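Chitinase (Thermococcus chitonophagus, PDB 5XSW) hydrolyses chitin as an archaeal chitinase, probably with endochitinase activity, the chain here being the C-terminal part of a longer protein that probably also binds polysaccharides. Local coordinates at the interface of chains A and B. Sequence-based numbering; all coordinates share one arbitrary frame. Chains: chain A/B, Chitinase.

The interface of chains A and B. Residues chain A 263, 475-476, 479; chain B 258, 261, 270.
A:Asp476 meets B:Lys261 and B:Asn258 in a polar, helix-to-helix patch of the two-fold interface between two copies of the chitinase. The patch helps pair the chains in the deposited assembly; the structure alone does not show whether the dimer forms in the cell. A:Asp476 lies in helix 475-482, near its start. B:Asn258 and B:Lys261 lie one turn apart in helix 254-263. The ammonium NZ of B:Lys261 forms a salt bridge of 3.0 Å to the carboxylate OD1 of A:Asp476, which it meets nearly head-on to the C-O bond. A bend at chi3 (73°) helps bring the B:Lys261 tip to the carboxylate, the two side chains lying alongside and pointing opposite ways. NZ of B:Lys261 also donates to the backbone O of B:Asp270, 3.0 Å away, from above the carbonyl plane. The lysine thus ties a loop of its own chain to the partner's acid. The backbone O of B:Asp270 lies 3.3 Å from ring atom CE2 of A:Tyr479. The other carboxylate oxygen, OD2, binds a water that also reaches the backbone O of B:Asn258. An alanine in place of A:Asp476 would probably leave the B:Lys261 ammonium without its charged mate across the interface and this water without its carboxylate anchor. The B:Asn258 amide is turned steeply against the A:Asp476 carboxylate, 75° between their planes. As modelled, OD1 of B:Asn258 lies 2.8 Å from A:Asp476 OD2, a clash of two acceptors, so the amide orientation is doubtful. A flipped amide would put its nitrogen there. A second water sits beside this amide, 2.7 Å from the phenol OH of A:Tyr263.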
loop_
_atom_site.group_PDB
_atom_site.type_symbol
_atom_site.label_atom_id
_atom_site.label_comp_id
_atom_site.label_asym_id
_atom_site.label_seq_id
_atom_site.Cartn_x
_atom_site.Cartn_y
_atom_site.Cartn_z
ATOM N N TYR A 263 -5.866 7.021 -1.727
ATOM C CA TYR A 263 -7.343 7.081 -1.726
ATOM C C TYR A 263 -7.840 8.429 -1.223
ATOM O O TYR A 263 -8.960 8.872 -1.540
ATOM C CB TYR A 263 -7.940 5.981 -0.845
ATOM C CG TYR A 263 -7.769 4.563 -1.326
ATOM C CD1 TYR A 263 -7.280 4.274 -2.589
ATOM C CD2 TYR A 263 -8.089 3.497 -0.472
ATOM C CE1 TYR A 263 -7.105 2.943 -3.016
ATOM C CE2 TYR A 263 -7.965 2.187 -0.890
ATOM C CZ TYR A 263 -7.477 1.920 -2.164
ATOM O OH TYR A 263 -7.361 0.608 -2.522
ATOM N N ASP A 475 -7.172 6.954 -9.093
ATOM C CA ASP A 475 -7.088 5.777 -9.972
ATOM C C ASP A 475 -7.083 4.464 -9.236
ATOM O O ASP A 475 -7.776 3.523 -9.630
ATOM C CB ASP A 475 -5.811 5.825 -10.850
ATOM C CG ASP A 475 -5.878 6.880 -11.917
ATOM O OD1 ASP A 475 -6.102 8.051 -11.616
ATOM O OD2 ASP A 475 -5.719 6.539 -13.085
ATOM N N ASP A 476 -6.253 4.361 -8.188
ATOM C CA ASP A 476 -6.177 3.107 -7.433
ATOM C C ASP A 476 -7.583 2.756 -6.829
ATOM O O ASP A 476 -7.978 1.641 -6.844
ATOM C CB ASP A 476 -5.159 3.207 -6.270
ATOM C CG ASP A 476 -3.670 3.342 -6.777
ATOM O OD1 ASP A 476 -3.436 2.834 -7.869
ATOM O OD2 ASP A 476 -2.816 3.965 -6.091
ATOM N N TYR A 479 -10.076 1.251 -9.623
ATOM C CA TYR A 479 -9.986 -0.153 -10.023
ATOM C C TYR A 479 -10.224 -1.080 -8.864
ATOM O O TYR A 479 -10.821 -2.141 -9.007
ATOM C CB TYR A 479 -8.608 -0.461 -10.659
ATOM C CG TYR A 479 -8.328 0.442 -11.816
ATOM C CD1 TYR A 479 -9.046 0.334 -13.018
ATOM C CD2 TYR A 479 -7.389 1.435 -11.699
ATOM C CE1 TYR A 479 -8.791 1.235 -14.083
ATOM C CE2 TYR A 479 -7.140 2.307 -12.715
ATOM C CZ TYR A 479 -7.837 2.191 -13.916
ATOM O OH TYR A 479 -7.518 3.113 -14.919
ATOM N N ASN B 258 -0.667 -1.663 -4.129
ATOM C CA ASN B 258 -0.768 -0.198 -4.371
ATOM C C ASN B 258 0.617 0.484 -4.281
ATOM O O ASN B 258 1.000 1.333 -5.088
ATOM C CB ASN B 258 -1.691 0.417 -3.298
ATOM C CG ASN B 258 -2.053 1.875 -3.589
ATOM O OD1 ASN B 258 -3.150 2.156 -4.042
ATOM N ND2 ASN B 258 -1.123 2.797 -3.321
ATOM N N LYS B 261 2.955 -0.416 -7.184
ATOM C CA LYS B 261 2.541 0.338 -8.341
ATOM C C LYS B 261 3.107 1.732 -8.284
ATOM O O LYS B 261 3.512 2.291 -9.308
ATOM C CB LYS B 261 0.966 0.477 -8.437
ATOM C CG LYS B 261 0.222 -0.565 -9.166
ATOM C CD LYS B 261 -1.313 -0.207 -9.147
ATOM C CE LYS B 261 -1.633 0.976 -10.070
ATOM N NZ LYS B 261 -3.168 0.970 -10.212
ATOM N N ASP B 270 -1.013 2.426 -15.038
ATOM C CA ASP B 270 -1.976 2.965 -14.059
ATOM C C ASP B 270 -3.240 2.110 -13.931
ATOM O O ASP B 270 -3.880 2.167 -12.909
ATOM C CB ASP B 270 -2.412 4.385 -14.423
ATOM C CG ASP B 270 -1.305 5.417 -14.212
ATOM O OD1 ASP B 270 -0.326 5.104 -13.505
ATOM O OD2 ASP B 270 -1.434 6.536 -14.745
HETATM O O HOH W 1 -0.332 3.322 -6.472
HETATM O O HOH W 2 -5.327 -0.073 -4.210
#